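Translation initiation factor eIF2b-like protein (Chaetomium thermophilum, PDB 4ZEM) forms the beta subunit of eIF2B, the heterodecameric complex that probably exchanges GDP for GTP on eIF2 at the start of translation. Local coordinates at residues 33-38 with 81-86; 215-220 with 246-251; 280-285 with 347-352; 308-313 with 373-378. One frame throughout, in Å; residues are numbered along the deposited sequence.

Contact 1. Residues 33-38 with 81-86; sequences FLLKRR and RAAPHE
L35 and K36, at the C-terminal end of helix 24-37, draw alongside A82, the last residue of helix 65-82, and A83 just past it, with K36 CA 5.6 Å from A82 CA. The setting is the N-terminal helical part of an eIF2B alpha/beta/delta-family subunit, and the small A82 and A83 side chains are consistent with the close approach of the two helix ends. L35 does most of the apolar work: its CB meets A82 CB at 4.0 Å and A83 CB at 4.1 Å, while its CD1 also comes up to the A82 methyl. K36 lends only its CG to that methyl; its chain bends at chi3 and carries the ammonium away. Past the helices, the backbone of R38 takes a positive phi of 70°, and A83 to E86 form a type I turn closed by E86 N bonding to A83 O at 3.1 Å. From these two bends R38 and H85 reach toward each other, tip to tip, the imidazole and guanidinium planes 30° apart. R38 NH2 rests 3.7 Å above the H85 ring, displaced toward the rim, while R38 NE approaches H85 CE1 to 3.8 Å.

Contact 2. Residues 215-220 with 246-251; sequences RRFTVI and AGVSTI
V248 sets one methyl on the F217 ring and the other against V219 and the F217 carbonyl. Its CG2 lies over the ring in a CH-pi contact, 4.0 Å from the centroid, and its CG1, anti to the backbone N (chi1 166°), meets V219 CG2 at 3.7 Å. On the sheet face that carries T218, I220 and I251, the two isoleucines lie side by side and point the same way, I220 CG1 against I251 CB, while I251 CD1 reaches T218 CG2 at 3.7 Å. The backbones hold this register in parallel: V219 N bonds to S249 O and I251 N to V219 O, both at 2.8 Å, whereas S249 N to F217 O is longer and more bent at 137°. Where the strands begin, a water joins G247 O to S249 OG. G247 itself ends helix 237-246 in a Schellman motif, which turns the chain into its strand. Farther out, helix 202-214 covers F217, V248 and V219, L243 packs on V219 and T250, and N244 OD1 bonds T250 OG1. Y194 of the adjoining strand 194-198 packs against T218, I220 and I251. Neighbouring parallel strands linked through a helix make a beta-alpha-beta crossover, here at the margin of a Rossmann-like sheet.

Contact 3. Residues 280-285 with 347-352; sequences GLLVDS and TTTDYI
V283 and D350 exchange a pair of backbone bonds, V283 N to D350 O at 2.9 Å and D350 N to V283 O at 2.8 Å. A second reciprocal pair joins L281 and I352, with L281 N giving to I352 O at 2.9 Å and I352 N giving back to L281 O at 3.1 Å. Beyond the last full pair the pattern frays: S285 N and S285 OG both turn to T348 O, each in a weak bond, and S285 OG has a further partner in N225 ND2. The result is an antiparallel three-stranded sheet in which 281-284 is the middle strand, since L282 bonds through its backbone to K273 and A274 on its other side. D284 OD1 forms a salt bridge with K273 NZ, and Y351 OH bonds N278 ND2. The carboxylate of D350 lies against S285, CG 3.5 Å from S285 CA, with OD2 accepting from G286 N. An alanine at D350 would probably leave G286 N, just ahead of helix 287-296, without that acceptor and S285 without the carboxylate packed against it. On this same face V283 CG2 meets I352 CG1 at 3.6 Å, the side chains crossing at about a right angle, and I352 packs on that helix.

Contact 4. Residues 308-313 with 373-378; sequences YKFCPE and GGIYAD
C311 O receives a weak hydrogen bond of 2.7 Å from Y376 OH, a buried link between a loop and a helix. The loop follows strand 301-304 of the Rossmann-like sheet, and Y376 projects into it from the C-terminal helix 372-379. The phenol is packed against two loop residues as well as bonded at its tip. F310 CD2 stands 3.7 Å above one face of the Y376 ring, offset toward the rim; the two rings are oblique, with centroids 5.3 Å apart and planes at 44°. P312 meets the ring obliquely near CE2 and CD2, its CA 3.5 Å from Y376 CE2. V275 of strand 274-275 touches both aromatic residues, and F310 O bonds the hydroxyl of Y380, so the helix region grips the loop backbone at two successive carbonyls. An alanine at Y376 would probably leave C311 O without its phenol donor and open a gap beside F310 and P312, in which the F310 ring could turn more freely. One helix position earlier, I375 crosses F310 obliquely. Its CG2, anti to the backbone N, is the branch that makes the touch, lying 3.9 Å from F310 CE2.

From the N terminus, contact 1 comes first, closing a loop of 42 mostly helical residues within the N-terminal helices. Contact 2 follows in series and closes a shorter loop of 25 residues at one margin of the parallel sheet; its centre lies 37 Å from that of contact 1. Contacts 3 and 4 then cross: 280-285 precedes 308-313, and 347-352 precedes 373-378, so their segments alternate along the chain, although their nearest atoms stay about 6 Å apart. Contact 3 completes the small antiparallel sheet, and contact 4 ties the C-terminal helix to a sheet loop. Contacts 1 and 3 touch where R38 packs on the poorly ordered T347, where the helical part adjoins the small antiparallel sheet.

Contact 1. Residues 33-38 with 81-86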
loop_
_atom_site.group_PDB
_atom_site.type_symbol
_atom_site.label_atom_id
_atom_site.label_comp_id
_atom_site.label_asym_id
_atom_site.label_seq_id
_atom_site.Cartn_x
_atom_site.Cartn_y
_atom_site.Cartn_z
ATOM N N PHE A 33 1.975 -6.258 18.982
ATOM C CA PHE A 33 2.014 -7.691 19.231
ATOM C C PHE A 33 1.652 -8.479 17.973
ATOM O O PHE A 33 2.300 -9.474 17.648
ATOM C CB PHE A 33 1.073 -8.050 20.383
ATOM C CG PHE A 33 1.049 -9.511 20.717
ATOM C CD1 PHE A 33 2.087 -10.088 21.427
ATOM C CD2 PHE A 33 -0.016 -10.308 20.328
ATOM C CE1 PHE A 33 2.067 -11.433 21.739
ATOM C CE2 PHE A 33 -0.043 -11.654 20.637
ATOM C CZ PHE A 33 1.000 -12.217 21.344
ATOM N N LEU A 34 0.614 -8.031 17.272
ATOM C CA LEU A 34 0.164 -8.698 16.050
ATOM C C LEU A 34 1.218 -8.633 14.947
ATOM O O LEU A 34 1.427 -9.608 14.223
ATOM C CB LEU A 34 -1.156 -8.098 15.558
ATOM C CG LEU A 34 -2.356 -8.297 16.485
ATOM C CD1 LEU A 34 -3.592 -7.599 15.946
ATOM C CD2 LEU A 34 -2.625 -9.781 16.676
ATOM N N LEU A 35 1.873 -7.485 14.819
ATOM C CA LEU A 35 2.909 -7.305 13.808
ATOM C C LEU A 35 4.130 -8.194 14.051
ATOM O O LEU A 35 4.671 -8.775 13.110
ATOM C CB LEU A 35 3.343 -5.843 13.750
ATOM C CG LEU A 35 2.284 -4.823 13.331
ATOM C CD1 LEU A 35 2.836 -3.412 13.450
ATOM C CD2 LEU A 35 1.832 -5.099 11.914
ATOM N N LYS A 36 4.560 -8.292 15.308
ATOM C CA LYS A 36 5.720 -9.112 15.667
ATOM C C LYS A 36 5.479 -10.612 15.491
ATOM O O LYS A 36 6.356 -11.333 15.013
ATOM C CB LYS A 36 6.155 -8.831 17.107
ATOM C CG LYS A 36 6.612 -7.404 17.364
ATOM C CD LYS A 36 7.264 -7.282 18.734
ATOM C CE LYS A 36 6.381 -7.865 19.829
ATOM N NZ LYS A 36 6.965 -7.668 21.188
ATOM N N ARG A 37 4.299 -11.084 15.883
ATOM C CA ARG A 37 3.966 -12.494 15.724
ATOM C C ARG A 37 3.570 -12.758 14.284
ATOM O O ARG A 37 3.401 -13.909 13.875
ATOM C CB ARG A 37 2.844 -12.910 16.676
ATOM C CG ARG A 37 3.158 -12.691 18.144
ATOM C CD ARG A 37 4.257 -13.638 18.593
ATOM N NE ARG A 37 4.608 -13.464 20.000
ATOM C CZ ARG A 37 3.978 -14.059 21.007
ATOM N NH1 ARG A 37 2.956 -14.872 20.765
ATOM N NH2 ARG A 37 4.370 -13.844 22.255
ATOM N N ARG A 38 3.390 -11.669 13.541
ATOM C CA ARG A 38 3.196 -11.695 12.097
ATOM C C ARG A 38 1.836 -12.276 11.739
ATOM O O ARG A 38 1.642 -12.804 10.644
ATOM C CB ARG A 38 4.328 -12.459 11.408
ATOM C CG ARG A 38 5.636 -11.687 11.453
ATOM C CD ARG A 38 6.723 -12.299 10.601
ATOM N NE ARG A 38 7.981 -11.588 10.803
ATOM C CZ ARG A 38 9.043 -11.693 10.010
ATOM N NH1 ARG A 38 9.005 -12.478 8.942
ATOM N NH2 ARG A 38 10.143 -11.002 10.283
ATOM N N ARG A 81 8.772 -0.082 13.730
ATOM C CA ARG A 81 9.828 -0.831 14.390
ATOM C C ARG A 81 9.446 -2.291 14.611
ATOM O O ARG A 81 10.275 -3.182 14.471
ATOM C CB ARG A 81 10.203 -0.165 15.713
ATOM C CG ARG A 81 11.588 -0.526 16.218
ATOM C CD ARG A 81 11.911 0.212 17.505
ATOM N NE ARG A 81 10.902 -0.020 18.534
ATOM C CZ ARG A 81 10.934 0.526 19.744
ATOM N NH1 ARG A 81 9.974 0.260 20.617
ATOM N NH2 ARG A 81 11.926 1.338 20.078
ATOM N N ALA A 82 8.190 -2.524 14.966
ATOM C CA ALA A 82 7.701 -3.867 15.204
ATOM C C ALA A 82 7.821 -4.700 13.940
ATOM O O ALA A 82 8.184 -5.870 13.997
ATOM C CB ALA A 82 6.262 -3.826 15.677
ATOM N N ALA A 83 7.516 -4.098 12.797
ATOM C CA ALA A 83 7.601 -4.812 11.527
ATOM C C ALA A 83 8.435 -4.032 10.511
ATOM O O ALA A 83 7.887 -3.412 9.599
ATOM C CB ALA A 83 6.203 -5.084 10.977
ATOM N N PRO A 84 9.768 -4.059 10.671
ATOM C CA PRO A 84 10.711 -3.365 9.783
ATOM C C PRO A 84 10.662 -3.870 8.343
ATOM O O PRO A 84 10.965 -3.121 7.415
ATOM C CB PRO A 84 12.070 -3.664 10.424
ATOM C CG PRO A 84 11.852 -4.956 11.150
ATOM C CD PRO A 84 10.475 -4.814 11.720
ATOM N N HIS A 85 10.296 -5.135 8.171
ATOM C CA HIS A 85 10.164 -5.752 6.853
ATOM C C HIS A 85 9.012 -5.168 6.021
ATOM O O HIS A 85 9.030 -5.251 4.794
ATOM C CB HIS A 85 9.986 -7.266 6.998
ATOM C CG HIS A 85 8.884 -7.657 7.932
ATOM N ND1 HIS A 85 8.984 -7.529 9.300
ATOM C CD2 HIS A 85 7.654 -8.173 7.693
ATOM C CE1 HIS A 85 7.864 -7.946 9.865
ATOM N NE2 HIS A 85 7.041 -8.342 8.911
ATOM N N GLU A 86 8.006 -4.605 6.693
ATOM C CA GLU A 86 6.838 -4.014 6.024
ATOM C C GLU A 86 6.973 -2.516 5.731
ATOM O O GLU A 86 6.812 -1.689 6.625
ATOM C CB GLU A 86 5.583 -4.235 6.879
ATOM C CG GLU A 86 5.276 -5.693 7.203
ATOM C CD GLU A 86 4.824 -6.495 5.988
ATOM O OE1 GLU A 86 4.564 -5.886 4.928
ATOM O OE2 GLU A 86 4.729 -7.738 6.099
#

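Contact 2. Residues 215-220 with 246-251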
loop_
_atom_site.group_PDB
_atom_site.type_symbol
_atom_site.label_atom_id
_atom_site.label_comp_id
_atom_site.label_asym_id
_atom_site.label_seq_id
_atom_site.Cartn_x
_atom_site.Cartn_y
_atom_site.Cartn_z
ATOM N N ARG A 215 -12.933 -11.102 -20.545
ATOM C CA ARG A 215 -11.978 -11.551 -21.551
ATOM C C ARG A 215 -11.808 -13.059 -21.520
ATOM O O ARG A 215 -11.929 -13.689 -20.466
ATOM C CB ARG A 215 -10.609 -10.885 -21.338
ATOM C CG ARG A 215 -10.584 -9.393 -21.565
ATOM C CD ARG A 215 -10.333 -9.107 -23.016
ATOM N NE ARG A 215 -10.127 -7.689 -23.267
ATOM C CZ ARG A 215 -11.101 -6.850 -23.591
ATOM N NH1 ARG A 215 -12.342 -7.294 -23.711
ATOM N NH2 ARG A 215 -10.829 -5.571 -23.809
ATOM N N ARG A 216 -11.489 -13.631 -22.674
ATOM C CA ARG A 216 -11.169 -15.045 -22.753
ATOM C C ARG A 216 -9.662 -15.159 -22.976
ATOM O O ARG A 216 -9.152 -14.704 -23.998
ATOM C CB ARG A 216 -11.951 -15.715 -23.885
ATOM C CG ARG A 216 -11.816 -17.226 -23.959
ATOM C CD ARG A 216 -11.671 -17.706 -25.400
ATOM N NE ARG A 216 -10.486 -17.141 -26.048
ATOM C CZ ARG A 216 -10.484 -16.522 -27.222
ATOM N NH1 ARG A 216 -11.614 -16.361 -27.898
ATOM N NH2 ARG A 216 -9.346 -16.057 -27.719
ATOM N N PHE A 217 -8.947 -15.763 -22.030
ATOM C CA PHE A 217 -7.489 -15.829 -22.120
ATOM C C PHE A 217 -6.914 -16.953 -21.263
ATOM O O PHE A 217 -7.652 -17.749 -20.678
ATOM C CB PHE A 217 -6.854 -14.483 -21.722
ATOM C CG PHE A 217 -7.084 -14.087 -20.284
ATOM C CD1 PHE A 217 -8.332 -13.641 -19.859
ATOM C CD2 PHE A 217 -6.033 -14.090 -19.371
ATOM C CE1 PHE A 217 -8.542 -13.262 -18.534
ATOM C CE2 PHE A 217 -6.239 -13.701 -18.048
ATOM C CZ PHE A 217 -7.501 -13.293 -17.631
ATOM N N THR A 218 -5.588 -17.046 -21.250
ATOM C CA THR A 218 -4.887 -18.093 -20.521
ATOM C C THR A 218 -3.947 -17.517 -19.467
ATOM O O THR A 218 -3.187 -16.587 -19.740
ATOM C CB THR A 218 -4.090 -18.995 -21.498
ATOM O OG1 THR A 218 -4.992 -19.581 -22.447
ATOM C CG2 THR A 218 -3.360 -20.099 -20.761
ATOM N N VAL A 219 -3.977 -18.093 -18.271
ATOM C CA VAL A 219 -3.086 -17.659 -17.206
ATOM C C VAL A 219 -2.061 -18.741 -16.885
ATOM O O VAL A 219 -2.411 -19.895 -16.629
ATOM C CB VAL A 219 -3.880 -17.295 -15.935
ATOM C CG1 VAL A 219 -2.948 -16.984 -14.774
ATOM C CG2 VAL A 219 -4.777 -16.119 -16.214
ATOM N N ILE A 220 -0.790 -18.354 -16.892
ATOM C CA ILE A 220 0.289 -19.266 -16.552
ATOM C C ILE A 220 0.818 -18.911 -15.164
ATOM O O ILE A 220 1.225 -17.774 -14.911
ATOM C CB ILE A 220 1.438 -19.212 -17.578
ATOM C CG1 ILE A 220 0.933 -19.548 -18.988
ATOM C CG2 ILE A 220 2.559 -20.157 -17.173
ATOM C CD1 ILE A 220 0.499 -18.337 -19.794
ATOM N N ALA A 246 -14.592 -19.323 -14.719
ATOM C CA ALA A 246 -14.824 -18.043 -15.371
ATOM C C ALA A 246 -14.647 -18.169 -16.885
ATOM O O ALA A 246 -15.117 -17.326 -17.649
ATOM C CB ALA A 246 -13.897 -16.992 -14.808
ATOM N N GLY A 247 -13.923 -19.206 -17.301
ATOM C CA GLY A 247 -13.700 -19.498 -18.704
ATOM C C GLY A 247 -12.237 -19.339 -19.074
ATOM O O GLY A 247 -11.866 -19.401 -20.242
ATOM N N VAL A 248 -11.391 -19.153 -18.069
ATOM C CA VAL A 248 -9.981 -18.935 -18.329
ATOM C C VAL A 248 -9.176 -20.215 -18.128
ATOM O O VAL A 248 -9.301 -20.896 -17.108
ATOM C CB VAL A 248 -9.428 -17.806 -17.421
ATOM C CG1 VAL A 248 -7.902 -17.787 -17.420
ATOM C CG2 VAL A 248 -9.955 -16.474 -17.893
ATOM N N SER A 249 -8.370 -20.542 -19.133
ATOM C CA SER A 249 -7.452 -21.670 -19.066
ATOM C C SER A 249 -6.267 -21.341 -18.172
ATOM O O SER A 249 -5.813 -20.195 -18.117
ATOM C CB SER A 249 -6.984 -22.080 -20.470
ATOM O OG SER A 249 -8.087 -22.528 -21.245
ATOM N N THR A 250 -5.786 -22.347 -17.452
ATOM C CA THR A 250 -4.644 -22.168 -16.563
ATOM C C THR A 250 -3.555 -23.178 -16.859
ATOM O O THR A 250 -3.825 -24.348 -17.149
ATOM C CB THR A 250 -5.042 -22.263 -15.075
ATOM O OG1 THR A 250 -5.799 -23.464 -14.857
ATOM C CG2 THR A 250 -5.887 -21.067 -14.681
ATOM N N ILE A 251 -2.320 -22.693 -16.810
ATOM C CA ILE A 251 -1.157 -23.515 -17.066
ATOM C C ILE A 251 -0.234 -23.524 -15.859
ATOM O O ILE A 251 0.048 -22.484 -15.274
ATOM C CB ILE A 251 -0.397 -23.013 -18.311
ATOM C CG1 ILE A 251 -1.280 -23.183 -19.554
ATOM C CG2 ILE A 251 0.931 -23.749 -18.471
ATOM C CD1 ILE A 251 -0.667 -22.681 -20.856
HETATM O O HOH W 1 -9.683 -20.146 -21.868
#

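Contact 3. Residues 280-285 with 347-352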
loop_
_atom_site.group_PDB
_atom_site.type_symbol
_atom_site.label_atom_id
_atom_site.label_comp_id
_atom_site.label_asym_id
_atom_site.label_seq_id
_atom_site.Cartn_x
_atom_site.Cartn_y
_atom_site.Cartn_z
ATOM N N GLY A 280 11.970 1.542 -9.026
ATOM C CA GLY A 280 12.305 0.190 -8.622
ATOM C C GLY A 280 11.158 -0.428 -7.842
ATOM O O GLY A 280 10.284 0.278 -7.335
ATOM N N LEU A 281 11.149 -1.751 -7.741
ATOM C CA LEU A 281 10.061 -2.433 -7.051
ATOM C C LEU A 281 10.573 -3.369 -5.976
ATOM O O LEU A 281 11.691 -3.881 -6.060
ATOM C CB LEU A 281 9.227 -3.243 -8.033
ATOM C CG LEU A 281 8.528 -2.548 -9.193
ATOM C CD1 LEU A 281 7.912 -3.619 -10.072
ATOM C CD2 LEU A 281 7.468 -1.569 -8.700
ATOM N N LEU A 282 9.737 -3.604 -4.975
ATOM C CA LEU A 282 9.996 -4.646 -3.999
ATOM C C LEU A 282 9.028 -5.759 -4.345
ATOM O O LEU A 282 7.825 -5.524 -4.482
ATOM C CB LEU A 282 9.799 -4.152 -2.569
ATOM C CG LEU A 282 10.458 -5.001 -1.480
ATOM C CD1 LEU A 282 11.972 -5.002 -1.646
ATOM C CD2 LEU A 282 10.067 -4.506 -0.096
ATOM N N VAL A 283 9.558 -6.958 -4.551
ATOM C CA VAL A 283 8.753 -8.063 -5.059
ATOM C C VAL A 283 9.128 -9.379 -4.411
ATOM O O VAL A 283 10.095 -9.451 -3.662
ATOM C CB VAL A 283 8.898 -8.204 -6.590
ATOM C CG1 VAL A 283 8.247 -7.028 -7.315
ATOM C CG2 VAL A 283 10.375 -8.340 -6.963
ATOM N N ASP A 284 8.351 -10.418 -4.708
ATOM C CA ASP A 284 8.650 -11.767 -4.244
ATOM C C ASP A 284 10.009 -12.212 -4.781
ATOM O O ASP A 284 10.441 -11.754 -5.835
ATOM C CB ASP A 284 7.555 -12.745 -4.686
ATOM C CG ASP A 284 6.337 -12.709 -3.784
ATOM O OD1 ASP A 284 6.498 -12.465 -2.570
ATOM O OD2 ASP A 284 5.216 -12.931 -4.289
ATOM N N SER A 285 10.693 -13.084 -4.047
ATOM C CA SER A 285 11.986 -13.584 -4.503
ATOM C C SER A 285 11.829 -14.386 -5.799
ATOM O O SER A 285 10.883 -15.165 -5.958
ATOM C CB SER A 285 12.656 -14.435 -3.421
ATOM O OG SER A 285 11.723 -15.279 -2.775
ATOM N N THR A 347 9.765 -14.809 4.114
ATOM C CA THR A 347 10.030 -13.378 4.021
ATOM C C THR A 347 11.327 -13.246 3.210
ATOM O O THR A 347 12.398 -12.905 3.717
ATOM C CB THR A 347 10.116 -12.701 5.431
ATOM O OG1 THR A 347 8.791 -12.529 5.940
ATOM C CG2 THR A 347 10.695 -11.276 5.360
ATOM N N THR A 348 11.224 -13.585 1.930
ATOM C CA THR A 348 12.309 -13.358 0.988
ATOM C C THR A 348 11.776 -12.482 -0.129
ATOM O O THR A 348 10.766 -12.798 -0.760
ATOM C CB THR A 348 12.876 -14.663 0.383
ATOM O OG1 THR A 348 12.963 -15.676 1.390
ATOM C CG2 THR A 348 14.265 -14.412 -0.202
ATOM N N THR A 349 12.477 -11.382 -0.365
ATOM C CA THR A 349 12.090 -10.411 -1.369
ATOM C C THR A 349 13.233 -10.135 -2.334
ATOM O O THR A 349 14.407 -10.296 -2.001
ATOM C CB THR A 349 11.653 -9.087 -0.726
ATOM O OG1 THR A 349 12.771 -8.498 -0.051
ATOM C CG2 THR A 349 10.529 -9.321 0.271
ATOM N N ASP A 350 12.870 -9.700 -3.529
ATOM C CA ASP A 350 13.838 -9.289 -4.523
ATOM C C ASP A 350 13.532 -7.872 -4.943
ATOM O O ASP A 350 12.463 -7.337 -4.657
ATOM C CB ASP A 350 13.815 -10.207 -5.746
ATOM C CG ASP A 350 14.620 -11.466 -5.547
ATOM O OD1 ASP A 350 15.182 -11.669 -4.445
ATOM O OD2 ASP A 350 14.693 -12.254 -6.509
ATOM N N TYR A 351 14.503 -7.256 -5.592
ATOM C CA TYR A 351 14.357 -5.902 -6.072
ATOM C C TYR A 351 14.389 -5.916 -7.595
ATOM O O TYR A 351 15.226 -6.584 -8.201
ATOM C CB TYR A 351 15.454 -5.010 -5.493
ATOM C CG TYR A 351 15.594 -3.671 -6.169
ATOM C CD1 TYR A 351 14.784 -2.603 -5.803
ATOM C CD2 TYR A 351 16.560 -3.461 -7.147
ATOM C CE1 TYR A 351 14.911 -1.368 -6.411
ATOM C CE2 TYR A 351 16.699 -2.229 -7.758
ATOM C CZ TYR A 351 15.872 -1.184 -7.385
ATOM O OH TYR A 351 15.997 0.047 -7.984
ATOM N N ILE A 352 13.458 -5.208 -8.215
ATOM C CA ILE A 352 13.473 -5.088 -9.661
ATOM C C ILE A 352 13.797 -3.647 -10.014
ATOM O O ILE A 352 13.074 -2.736 -9.613
ATOM C CB ILE A 352 12.125 -5.496 -10.275
ATOM C CG1 ILE A 352 11.844 -6.971 -9.995
ATOM C CG2 ILE A 352 12.105 -5.206 -11.770
ATOM C CD1 ILE A 352 10.603 -7.489 -10.665
#

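Contact 4. Residues 308-313 with 373-378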
loop_
_atom_site.group_PDB
_atom_site.type_symbol
_atom_site.label_atom_id
_atom_site.label_comp_id
_atom_site.label_asym_id
_atom_site.label_seq_id
_atom_site.Cartn_x
_atom_site.Cartn_y
_atom_site.Cartn_z
ATOM N N TYR A 308 -0.848 3.684 -2.256
ATOM C CA TYR A 308 -0.461 3.591 -0.852
ATOM C C TYR A 308 0.807 2.744 -0.665
ATOM O O TYR A 308 1.460 2.821 0.372
ATOM C CB TYR A 308 -1.612 3.045 0.011
ATOM C CG TYR A 308 -1.917 1.575 -0.132
ATOM C CD1 TYR A 308 -1.423 0.656 0.784
ATOM C CD2 TYR A 308 -2.721 1.102 -1.167
ATOM C CE1 TYR A 308 -1.706 -0.692 0.672
ATOM C CE2 TYR A 308 -3.011 -0.252 -1.290
ATOM C CZ TYR A 308 -2.500 -1.142 -0.369
ATOM O OH TYR A 308 -2.775 -2.486 -0.482
ATOM N N LYS A 309 1.144 1.924 -1.653
ATOM C CA LYS A 309 2.383 1.162 -1.585
ATOM C C LYS A 309 3.583 1.915 -2.188
ATOM O O LYS A 309 4.704 1.405 -2.202
ATOM C CB LYS A 309 2.182 -0.203 -2.248
ATOM C CG LYS A 309 1.040 -0.955 -1.584
ATOM C CD LYS A 309 1.302 -2.423 -1.330
ATOM C CE LYS A 309 0.827 -3.299 -2.461
ATOM N NZ LYS A 309 0.924 -4.734 -2.071
ATOM N N PHE A 310 3.351 3.137 -2.663
ATOM C CA PHE A 310 4.436 3.988 -3.162
ATOM C C PHE A 310 5.300 4.540 -2.024
ATOM O O PHE A 310 4.850 5.408 -1.272
ATOM C CB PHE A 310 3.882 5.163 -3.968
ATOM C CG PHE A 310 3.538 4.828 -5.393
ATOM C CD1 PHE A 310 2.909 3.635 -5.714
ATOM C CD2 PHE A 310 3.845 5.712 -6.415
ATOM C CE1 PHE A 310 2.588 3.331 -7.032
ATOM C CE2 PHE A 310 3.530 5.413 -7.729
ATOM C CZ PHE A 310 2.902 4.218 -8.038
ATOM N N CYS A 311 6.539 4.066 -1.907
ATOM C CA CYS A 311 7.440 4.582 -0.879
ATOM C C CYS A 311 8.184 5.796 -1.425
ATOM O O CYS A 311 8.793 5.718 -2.489
ATOM C CB CYS A 311 8.444 3.513 -0.440
ATOM S SG CYS A 311 7.730 2.071 0.372
ATOM N N PRO A 312 8.192 6.902 -0.665
ATOM C CA PRO A 312 8.741 8.193 -1.103
ATOM C C PRO A 312 10.248 8.305 -0.925
ATOM O O PRO A 312 10.775 9.392 -0.686
ATOM C CB PRO A 312 8.022 9.208 -0.201
ATOM C CG PRO A 312 7.224 8.398 0.808
ATOM C CD PRO A 312 7.679 6.977 0.709
ATOM N N GLU A 313 10.917 7.164 -0.958
ATOM C CA GLU A 313 12.367 7.084 -0.843
ATOM C C GLU A 313 12.997 6.427 -2.072
ATOM O O GLU A 313 12.301 5.852 -2.914
ATOM C CB GLU A 313 12.756 6.332 0.420
ATOM C CG GLU A 313 12.338 4.881 0.411
ATOM C CD GLU A 313 12.501 4.239 1.767
ATOM O OE1 GLU A 313 11.985 4.810 2.752
ATOM O OE2 GLU A 313 13.151 3.175 1.850
ATOM N N GLY A 373 6.800 10.710 -10.643
ATOM C CA GLY A 373 7.136 11.928 -9.934
ATOM C C GLY A 373 5.899 12.740 -9.592
ATOM O O GLY A 373 5.760 13.236 -8.469
ATOM N N GLY A 374 4.986 12.856 -10.554
ATOM C CA GLY A 374 3.748 13.583 -10.334
ATOM C C GLY A 374 2.900 12.959 -9.241
ATOM O O GLY A 374 2.363 13.656 -8.382
ATOM N N ILE A 375 2.810 11.634 -9.260
ATOM C CA ILE A 375 2.031 10.893 -8.278
ATOM C C ILE A 375 2.615 11.060 -6.876
ATOM O O ILE A 375 1.875 11.274 -5.913
ATOM C CB ILE A 375 1.950 9.394 -8.654
ATOM C CG1 ILE A 375 1.222 9.239 -9.994
ATOM C CG2 ILE A 375 1.263 8.589 -7.555
ATOM C CD1 ILE A 375 1.218 7.829 -10.557
ATOM N N TYR A 376 3.939 10.996 -6.760
ATOM C CA TYR A 376 4.570 11.171 -5.455
ATOM C C TYR A 376 4.285 12.557 -4.888
ATOM O O TYR A 376 3.941 12.696 -3.713
ATOM C CB TYR A 376 6.082 10.942 -5.533
ATOM C CG TYR A 376 6.458 9.493 -5.349
ATOM C CD1 TYR A 376 6.855 8.708 -6.429
ATOM C CD2 TYR A 376 6.416 8.908 -4.088
ATOM C CE1 TYR A 376 7.199 7.374 -6.256
ATOM C CE2 TYR A 376 6.744 7.577 -3.903
ATOM C CZ TYR A 376 7.139 6.815 -4.984
ATOM O OH TYR A 376 7.477 5.497 -4.782
ATOM N N ALA A 377 4.406 13.577 -5.731
ATOM C CA ALA A 377 4.156 14.954 -5.310
ATOM C C ALA A 377 2.699 15.165 -4.874
ATOM O O ALA A 377 2.428 15.910 -3.937
ATOM C CB ALA A 377 4.519 15.913 -6.425
ATOM N N ASP A 378 1.770 14.497 -5.553
ATOM C CA ASP A 378 0.345 14.593 -5.236
ATOM C C ASP A 378 -0.031 14.021 -3.861
ATOM O O ASP A 378 -0.982 14.484 -3.238
ATOM C CB ASP A 378 -0.485 13.894 -6.318
ATOM C CG ASP A 378 -0.617 14.720 -7.586
ATOM O OD1 ASP A 378 -0.366 15.945 -7.539
ATOM O OD2 ASP A 378 -0.983 14.140 -8.630
#